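Long-range contact in citrinin polyketide synthase (Monascus purpureus, PDB 5MPT), which builds, as a non-reducing polyketide synthase, the keto-aldehyde precursor of the mycotoxin citrinin, its C-methyltransferase domain, the part present here, adding methyl groups: residues A[28-42]-A[364-376]. Residues are numbered along the deposited sequence; the frame is centred on the assembly and turned at random.
Sequences TDDFILNGQLGTYYN and WTEGTRPEANIQR. With EDO (1,2-ethanediol), chain C.
Thr365 CB lies 3.4 Å from Thr28 OG1, the two side chains crossing at about a right angle; that hydroxyl is bonded to Lys25 O and Gln189. Asp29, on helix 28-34, then receives the loop before the 3-10 turn 370-373. Asp29 OD2 takes Thr368 N on its syn lone pair at 2.7 Å and Thr368 OG1 from above the carboxylate plane, while Asp29 OD1 accepts Arg369 N at 3.0 Å. Arg369, extended from CG to NE, slides past Ile32 and lays one guanidinium face against Leu33, with NH2 3.5 Å from Leu33 CD1; waters meet its edge in plane. Pro370 CB packs 3.9 Å from Tyr41 CD2. Bent at chi2 (83°), Glu371 turns its carboxylate to the start of helix 40-62, where the anti lone pair of OE2 accepts Tyr41 N at 2.9 Å, nearly straight (168°). One water joins Glu371 OE1, Gly38 O and Arg369 NH1. Ala372 CB touches Ile32 CD1 at 3.8 Å, and Ile374 CD1 reaches the Tyr41 ring edge. Two acidic side chains, exchanged in opposite directions, thus fasten the N-terminal helices to the connection between the last two strands of the methyltransferase sheet; the amino end of helix 40-62 probably helps stabilise a charged Glu371.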
ATOM      1  N   THR A  28      12.891   8.397  10.752  1.00 23.04           N
ATOM      2  CA  THR A  28      12.488   7.434   9.721  1.00 21.31           C
ATOM      3  C   THR A  28      13.462   6.255   9.608  1.00 21.24           C
ATOM      4  O   THR A  28      13.043   5.096   9.653  1.00 21.30           O
ATOM      5  CB  THR A  28      12.322   8.132   8.354  1.00 22.00           C
ATOM      6  OG1 THR A  28      11.361   9.187   8.465  1.00 22.42           O
ATOM      7  CG2 THR A  28      11.815   7.164   7.295  1.00 22.61           C
ATOM      8  N   ASP A  29      14.760   6.536   9.461  1.00 21.00           N
ATOM      9  CA  ASP A  29      15.765   5.477   9.347  1.00 22.01           C
ATOM     10  C   ASP A  29      15.816   4.609  10.595  1.00 21.71           C
ATOM     11  O   ASP A  29      16.023   3.392  10.510  1.00 24.38           O
ATOM     12  CB  ASP A  29      17.132   6.075   9.095  1.00 23.28           C
ATOM     13  CG  ASP A  29      17.299   6.605   7.703  1.00 26.26           C
ATOM     14  OD1 ASP A  29      16.678   6.051   6.779  1.00 24.29           O
ATOM     15  OD2 ASP A  29      18.086   7.552   7.511  1.00 30.55           O
ATOM     16  N   ASP A  30      15.589   5.215  11.758  1.00 21.67           N
ATOM     17  CA  ASP A  30      15.491   4.449  12.993  1.00 22.38           C
ATOM     18  C   ASP A  30      14.334   3.472  12.956  1.00 19.43           C
ATOM     19  O   ASP A  30      14.461   2.349  13.451  1.00 21.44           O
ATOM     20  CB  ASP A  30      15.302   5.371  14.203  1.00 25.86           C
ATOM     21  CG  ASP A  30      16.495   6.315  14.456  1.00 32.51           C
ATOM     22  OD1 ASP A  30      17.594   5.832  14.773  1.00 39.43           O
ATOM     23  OD2 ASP A  30      16.313   7.551  14.396  1.00 31.93           O
ATOM     24  N   PHE A  31      13.165   3.900  12.441  1.00 20.39           N
ATOM     25  CA  PHE A  31      12.037   2.972  12.369  1.00 19.68           C
ATOM     26  C   PHE A  31      12.316   1.835  11.394  1.00 20.25           C
ATOM     27  O   PHE A  31      11.958   0.689  11.667  1.00 17.50           O
ATOM     28  CB  PHE A  31      10.727   3.706  11.990  1.00 19.35           C
ATOM     29  CG  PHE A  31      10.100   4.416  13.146  1.00 20.09           C
ATOM     30  CD1 PHE A  31       9.288   3.727  14.025  1.00 20.55           C
ATOM     31  CD2 PHE A  31      10.439   5.707  13.434  1.00 20.38           C
ATOM     32  CE1 PHE A  31       8.788   4.314  15.102  1.00 19.75           C
ATOM     33  CE2 PHE A  31       9.908   6.326  14.536  1.00 20.06           C
ATOM     34  CZ  PHE A  31       9.081   5.619  15.368  1.00 18.86           C
ATOM     35  N   ILE A  32      13.002   2.132  10.285  1.00 18.51           N
ATOM     36  CA  ILE A  32      13.335   1.123   9.285  1.00 18.93           C
ATOM     37  C   ILE A  32      14.256   0.064   9.887  1.00 20.14           C
ATOM     38  O   ILE A  32      14.040  -1.144   9.726  1.00 21.75           O
ATOM     39  CB  ILE A  32      13.963   1.821   8.064  1.00 18.54           C
ATOM     40  CG1 ILE A  32      12.889   2.606   7.307  1.00 20.52           C
ATOM     41  CG2 ILE A  32      14.646   0.813   7.134  1.00 20.82           C
ATOM     42  CD1 ILE A  32      13.462   3.572   6.320  1.00 23.13           C
ATOM     43  N   LEU A  33      15.297   0.499  10.600  1.00 21.46           N
ATOM     44  CA  LEU A  33      16.212  -0.450  11.227  1.00 23.24           C
ATOM     45  C   LEU A  33      15.518  -1.246  12.331  1.00 23.09           C
ATOM     46  O   LEU A  33      15.624  -2.478  12.384  1.00 23.09           O
ATOM     47  CB  LEU A  33      17.431   0.286  11.779  1.00 24.55           C
ATOM     48  CG  LEU A  33      18.542  -0.593  12.364  1.00 25.59           C
ATOM     49  CD1 LEU A  33      19.257  -1.454  11.360  1.00 25.00           C
ATOM     50  CD2 LEU A  33      19.519   0.354  13.098  1.00 26.16           C
ATOM     51  N   ASN A  34      14.833  -0.558  13.243  1.00 23.61           N
ATOM     52  CA  ASN A  34      14.190  -1.241  14.361  1.00 24.56           C
ATOM     53  C   ASN A  34      13.165  -2.251  13.886  1.00 22.51           C
ATOM     54  O   ASN A  34      13.030  -3.343  14.456  1.00 24.17           O
ATOM     55  CB  ASN A  34      13.545  -0.210  15.280  1.00 28.45           C
ATOM     56  CG  ASN A  34      12.454  -0.810  16.144  1.00 30.65           C
ATOM     57  OD1 ASN A  34      11.282  -0.874  15.741  1.00 30.24           O
ATOM     58  ND2 ASN A  34      12.831  -1.255  17.342  1.00 30.51           N
ATOM     59  N   GLY A  35      12.422  -1.896  12.867  1.00 22.71           N
ATOM     60  CA  GLY A  35      11.381  -2.750  12.347  1.00 22.67           C
ATOM     61  C   GLY A  35      11.845  -3.848  11.447  1.00 24.09           C
ATOM     62  O   GLY A  35      10.984  -4.510  10.875  1.00 27.11           O
ATOM     63  N   GLN A  36      13.153  -4.057  11.331  1.00 25.14           N
ATOM     64  CA  GLN A  36      13.736  -5.170  10.598  1.00 26.74           C
ATOM     65  C   GLN A  36      13.530  -5.057   9.085  1.00 26.36           C
ATOM     66  O   GLN A  36      13.498  -6.068   8.380  1.00 26.26           O
ATOM     67  CB  GLN A  36      13.196  -6.507  11.123  1.00 29.04           C
ATOM     68  CG  GLN A  36      13.463  -6.714  12.613  1.00 30.00           C
ATOM     69  CD  GLN A  36      14.931  -6.487  12.987  1.00 31.35           C
ATOM     70  OE1 GLN A  36      15.804  -7.205  12.527  1.00 31.43           O
ATOM     71  NE2 GLN A  36      15.202  -5.457  13.813  1.00 33.41           N
ATOM     72  N   LEU A  37      13.459  -3.823   8.586  1.00 24.75           N
ATOM     73  CA  LEU A  37      13.428  -3.498   7.171  1.00 23.69           C
ATOM     74  C   LEU A  37      14.778  -3.015   6.635  1.00 24.00           C
ATOM     75  O   LEU A  37      14.883  -2.692   5.454  1.00 24.26           O
ATOM     76  CB  LEU A  37      12.345  -2.423   6.923  1.00 21.37           C
ATOM     77  CG  LEU A  37      11.753  -2.385   5.497  1.00 22.49           C
ATOM     78  CD1 LEU A  37      10.985  -3.658   5.193  1.00 23.23           C
ATOM     79  CD2 LEU A  37      10.881  -1.118   5.401  1.00 23.11           C
ATOM     80  N   GLY A  38      15.824  -2.969   7.456  1.00 23.59           N
ATOM     81  CA  GLY A  38      17.047  -2.352   6.974  1.00 22.84           C
ATOM     82  C   GLY A  38      17.873  -3.153   5.988  1.00 25.50           C
ATOM     83  O   GLY A  38      18.839  -2.610   5.451  1.00 26.63           O
ATOM     84  N   THR A  39      17.489  -4.377   5.652  1.00 28.21           N
ATOM     85  CA  THR A  39      18.124  -5.083   4.547  1.00 27.58           C
ATOM     86  C   THR A  39      17.152  -5.343   3.428  1.00 26.48           C
ATOM     87  O   THR A  39      17.483  -6.102   2.509  1.00 24.73           O
ATOM     88  CB  THR A  39      18.701  -6.416   5.000  1.00 26.49           C
ATOM     89  OG1 THR A  39      17.662  -7.219   5.566  1.00 26.33           O
ATOM     90  CG2 THR A  39      19.792  -6.199   6.032  1.00 25.70           C
ATOM     91  N   TYR A  40      15.967  -4.737   3.468  1.00 24.53           N
ATOM     92  CA  TYR A  40      14.905  -5.175   2.563  1.00 25.30           C
ATOM     93  C   TYR A  40      15.224  -4.846   1.109  1.00 26.89           C
ATOM     94  O   TYR A  40      15.069  -5.700   0.227  1.00 28.58           O
ATOM     95  CB  TYR A  40      13.584  -4.540   2.983  1.00 25.55           C
ATOM     96  CG  TYR A  40      12.333  -5.208   2.399  1.00 24.17           C
ATOM     97  CD1 TYR A  40      11.797  -6.354   2.985  1.00 19.96           C
ATOM     98  CD2 TYR A  40      11.657  -4.666   1.310  1.00 26.59           C
ATOM     99  CE1 TYR A  40      10.676  -6.968   2.473  1.00 20.45           C
ATOM    100  CE2 TYR A  40      10.500  -5.273   0.806  1.00 26.81           C
ATOM    101  CZ  TYR A  40      10.004  -6.394   1.417  1.00 23.12           C
ATOM    102  OH  TYR A  40       8.878  -6.988   0.954  1.00 23.22           O
ATOM    103  N   TYR A  41      15.635  -3.608   0.825  1.00 28.17           N
ATOM    104  CA  TYR A  41      15.858  -3.228  -0.569  1.00 30.10           C
ATOM    105  C   TYR A  41      16.999  -4.025  -1.184  1.00 29.74           C
ATOM    106  O   TYR A  41      16.882  -4.541  -2.308  1.00 31.05           O
ATOM    107  CB  TYR A  41      16.143  -1.731  -0.663  1.00 33.02           C
ATOM    108  CG  TYR A  41      16.312  -1.204  -2.072  1.00 43.10           C
ATOM    109  CD1 TYR A  41      15.207  -0.853  -2.842  1.00 51.64           C
ATOM    110  CD2 TYR A  41      17.572  -1.056  -2.634  1.00 47.27           C
ATOM    111  CE1 TYR A  41      15.356  -0.372  -4.136  1.00 56.31           C
ATOM    112  CE2 TYR A  41      17.728  -0.580  -3.931  1.00 52.38           C
ATOM    113  CZ  TYR A  41      16.618  -0.241  -4.673  1.00 57.25           C
ATOM    114  OH  TYR A  41      16.785   0.232  -5.952  1.00 60.82           O
ATOM    115  N   ASN A  42      18.101  -4.170  -0.466  1.00 27.54           N
ATOM    116  CA  ASN A  42      19.283  -4.790  -1.051  1.00 27.57           C
ATOM    117  C   ASN A  42      19.343  -6.294  -0.890  1.00 30.64           C
ATOM    118  O   ASN A  42      20.043  -6.947  -1.665  1.00 31.12           O
ATOM    119  CB  ASN A  42      20.538  -4.166  -0.437  1.00 31.24           C
ATOM    120  CG  ASN A  42      20.757  -2.745  -0.914  1.00 41.00           C
ATOM    121  OD1 ASN A  42      20.538  -2.430  -2.081  1.00 44.76           O
ATOM    122  ND2 ASN A  42      21.190  -1.877  -0.011  1.00 46.65           N
ATOM    123  N   TRP A 364       6.708  15.039   4.212  1.00 21.19           N
ATOM    124  CA  TRP A 364       6.722  13.577   4.217  1.00 19.57           C
ATOM    125  C   TRP A 364       8.001  13.057   4.842  1.00 20.65           C
ATOM    126  O   TRP A 364       8.981  13.784   4.991  1.00 22.70           O
ATOM    127  CB  TRP A 364       6.565  12.975   2.822  1.00 20.20           C
ATOM    128  CG  TRP A 364       7.532  13.492   1.806  1.00 21.68           C
ATOM    129  CD1 TRP A 364       8.795  13.032   1.547  1.00 22.96           C
ATOM    130  CD2 TRP A 364       7.299  14.562   0.895  1.00 25.04           C
ATOM    131  NE1 TRP A 364       9.365  13.769   0.540  1.00 25.47           N
ATOM    132  CE2 TRP A 364       8.460  14.711   0.116  1.00 25.93           C
ATOM    133  CE3 TRP A 364       6.217  15.428   0.671  1.00 28.87           C
ATOM    134  CZ2 TRP A 364       8.568  15.682  -0.874  1.00 28.44           C
ATOM    135  CZ3 TRP A 364       6.332  16.386  -0.305  1.00 31.33           C
ATOM    136  CH2 TRP A 364       7.498  16.503  -1.068  1.00 31.10           C
ATOM    137  N   THR A 365       7.949  11.786   5.243  1.00 19.04           N
ATOM    138  CA  THR A 365       9.100  11.111   5.819  1.00 17.92           C
ATOM    139  C   THR A 365      10.168  10.910   4.766  1.00 19.72           C
ATOM    140  O   THR A 365       9.871  10.691   3.580  1.00 19.35           O
ATOM    141  CB  THR A 365       8.695   9.758   6.395  1.00 16.23           C
ATOM    142  OG1 THR A 365       8.002   9.011   5.389  1.00 17.29           O
ATOM    143  CG2 THR A 365       7.765   9.947   7.583  1.00 17.67           C
ATOM    144  N   GLU A 366      11.422  10.963   5.223  1.00 21.80           N
ATOM    145  CA  GLU A 366      12.572  10.710   4.381  1.00 24.04           C
ATOM    146  C   GLU A 366      13.705  10.209   5.253  1.00 21.89           C
ATOM    147  O   GLU A 366      13.712  10.397   6.477  1.00 22.31           O
ATOM    148  CB  GLU A 366      12.988  11.957   3.597  1.00 29.92           C
ATOM    149  CG  GLU A 366      13.242  13.199   4.367  1.00 41.73           C
ATOM    150  CD  GLU A 366      13.212  14.415   3.442  1.00 54.15           C
ATOM    151  OE1 GLU A 366      13.069  14.224   2.208  1.00 53.14           O
ATOM    152  OE2 GLU A 366      13.331  15.551   3.938  1.00 63.92           O
ATOM    153  N   GLY A 367      14.670   9.587   4.594  1.00 22.62           N
ATOM    154  CA  GLY A 367      15.848   9.079   5.272  1.00 24.19           C
ATOM    155  C   GLY A 367      16.960   8.754   4.302  1.00 24.84           C
ATOM    156  O   GLY A 367      16.823   8.882   3.085  1.00 24.93           O
ATOM    157  N   THR A 368      18.075   8.285   4.865  1.00 29.57           N
ATOM    158  CA  THR A 368      19.217   7.865   4.057  0.72 34.15           C
ATOM    159  C   THR A 368      19.132   6.409   3.621  1.00 30.86           C
ATOM    160  O   THR A 368      19.726   6.040   2.594  1.00 28.99           O
ATOM    161  CB  THR A 368      20.519   8.088   4.838  0.72 38.19           C
ATOM    162  OG1 THR A 368      20.554   7.201   5.961  0.72 35.92           O
ATOM    163  CG2 THR A 368      20.611   9.526   5.324  0.72 39.80           C
ATOM    164  N   ARG A 369      18.411   5.572   4.355  1.00 24.09           N
ATOM    165  CA  ARG A 369      18.237   4.201   3.923  1.00 22.67           C
ATOM    166  C   ARG A 369      17.375   4.132   2.661  1.00 22.53           C
ATOM    167  O   ARG A 369      16.440   4.924   2.495  1.00 23.80           O
ATOM    168  CB  ARG A 369      17.612   3.380   5.053  1.00 20.68           C
ATOM    169  CG  ARG A 369      18.537   3.235   6.256  1.00 20.25           C
ATOM    170  CD  ARG A 369      17.866   2.455   7.382  1.00 18.78           C
ATOM    171  NE  ARG A 369      18.788   2.338   8.510  1.00 20.13           N
ATOM    172  CZ  ARG A 369      19.717   1.389   8.609  1.00 22.30           C
ATOM    173  NH1 ARG A 369      19.830   0.476   7.636  1.00 22.33           N
ATOM    174  NH2 ARG A 369      20.530   1.345   9.665  1.00 25.39           N
ATOM    175  N   PRO A 370      17.683   3.220   1.742  1.00 23.05           N
ATOM    176  CA  PRO A 370      16.903   3.135   0.496  1.00 21.60           C
ATOM    177  C   PRO A 370      15.434   2.851   0.731  1.00 20.40           C
ATOM    178  O   PRO A 370      14.601   3.294  -0.060  1.00 22.24           O
ATOM    179  CB  PRO A 370      17.603   1.997  -0.268  1.00 21.43           C
ATOM    180  CG  PRO A 370      18.349   1.206   0.789  1.00 22.31           C
ATOM    181  CD  PRO A 370      18.766   2.223   1.790  1.00 23.63           C
ATOM    182  N   GLU A 371      15.094   2.130   1.805  1.00 19.45           N
ATOM    183  CA  GLU A 371      13.709   1.807   2.092  1.00 18.21           C
ATOM    184  C   GLU A 371      12.898   3.043   2.414  1.00 18.91           C
ATOM    185  O   GLU A 371      11.683   3.028   2.243  1.00 20.30           O
ATOM    186  CB  GLU A 371      13.638   0.820   3.250  1.00 18.09           C
ATOM    187  CG  GLU A 371      14.288  -0.523   2.982  1.00 18.83           C
ATOM    188  CD  GLU A 371      15.802  -0.581   3.180  1.00 21.20           C
ATOM    189  OE1 GLU A 371      16.425   0.319   3.826  1.00 23.66           O
ATOM    190  OE2 GLU A 371      16.389  -1.592   2.719  1.00 21.78           O
ATOM    191  N   ALA A 372      13.542   4.107   2.911  1.00 18.69           N
ATOM    192  CA  ALA A 372      12.840   5.363   3.174  1.00 20.61           C
ATOM    193  C   ALA A 372      12.198   5.944   1.923  1.00 22.80           C
ATOM    194  O   ALA A 372      11.361   6.827   2.050  1.00 22.17           O
ATOM    195  CB  ALA A 372      13.806   6.386   3.804  1.00 18.92           C
ATOM    196  N   ASN A 373      12.537   5.450   0.727  1.00 25.94           N
ATOM    197  CA  ASN A 373      11.900   5.890  -0.507  1.00 25.75           C
ATOM    198  C   ASN A 373      10.774   4.967  -0.948  1.00 21.26           C
ATOM    199  O   ASN A 373       9.994   5.335  -1.848  1.00 20.02           O
ATOM    200  CB  ASN A 373      12.933   6.005  -1.635  1.00 30.30           C
ATOM    201  CG  ASN A 373      14.021   7.005  -1.321  1.00 34.88           C
ATOM    202  OD1 ASN A 373      13.751   8.102  -0.836  1.00 30.69           O
ATOM    203  ND2 ASN A 373      15.275   6.618  -1.566  1.00 42.24           N
ATOM    204  N   ILE A 374      10.597   3.827  -0.285  1.00 19.53           N
ATOM    205  CA  ILE A 374       9.624   2.851  -0.788  1.00 19.39           C
ATOM    206  C   ILE A 374       8.209   3.242  -0.395  1.00 18.32           C
ATOM    207  O   ILE A 374       7.290   3.203  -1.225  1.00 19.07           O
ATOM    208  CB  ILE A 374       9.960   1.431  -0.304  1.00 19.36           C
ATOM    209  CG1 ILE A 374      11.337   1.005  -0.819  1.00 20.98           C
ATOM    210  CG2 ILE A 374       8.892   0.452  -0.752  1.00 20.91           C
ATOM    211  CD1 ILE A 374      11.862  -0.252  -0.141  1.00 21.20           C
ATOM    212  N   GLN A 375       7.997   3.537   0.883  1.00 20.01           N
ATOM    213  CA  GLN A 375       6.768   4.141   1.369  1.00 17.47           C
ATOM    214  C   GLN A 375       7.115   5.378   2.156  1.00 17.50           C
ATOM    215  O   GLN A 375       8.222   5.533   2.670  1.00 19.08           O
ATOM    216  CB  GLN A 375       5.961   3.207   2.268  1.00 15.34           C
ATOM    217  CG  GLN A 375       5.839   1.803   1.688  1.00 15.86           C
ATOM    218  CD  GLN A 375       4.504   1.198   1.952  1.00 16.69           C
ATOM    219  OE1 GLN A 375       3.487   1.675   1.434  1.00 18.95           O
ATOM    220  NE2 GLN A 375       4.460   0.171   2.761  1.00 16.77           N
ATOM    221  N   ARG A 376       6.118   6.240   2.282  1.00 16.79           N
ATOM    222  CA  ARG A 376       6.242   7.451   3.057  1.00 17.02           C
ATOM    223  C   ARG A 376       4.956   7.695   3.816  1.00 15.96           C
ATOM    224  O   ARG A 376       3.862   7.374   3.339  1.00 19.58           O
ATOM    225  CB  ARG A 376       6.534   8.652   2.177  1.00 17.18           C
ATOM    226  CG  ARG A 376       7.805   8.545   1.415  1.00 17.63           C
ATOM    227  CD  ARG A 376       8.160   9.846   0.761  1.00 19.67           C
ATOM    228  NE  ARG A 376       9.163   9.632  -0.257  1.00 20.60           N
ATOM    229  CZ  ARG A 376      10.478   9.645  -0.057  1.00 21.15           C
ATOM    230  NH1 ARG A 376      10.997   9.901   1.155  1.00 20.86           N
ATOM    231  NH2 ARG A 376      11.282   9.386  -1.092  1.00 23.32           N
TER
HETATM  232  C1  EDO C2202      16.283  -8.041   9.109  1.00 31.40           C
HETATM  233  O1  EDO C2202      17.404  -7.595   8.346  1.00 28.32           O
HETATM  234  C2  EDO C2202      15.544  -9.114   8.326  1.00 32.35           C
HETATM  235  O2  EDO C2202      15.495  -8.735   6.940  1.00 27.69           O
HETATM  236  O   HOH W   1      19.308   3.724  11.074  1.00 26.00           O
HETATM  237  O   HOH W   2      15.795   9.534   9.024  1.00 33.78           O
HETATM  238  O   HOH W   3      18.706  -0.071   4.998  1.00 23.08           O
HETATM  239  O   HOH W   4      18.698  -2.685   1.897  1.00 23.51           O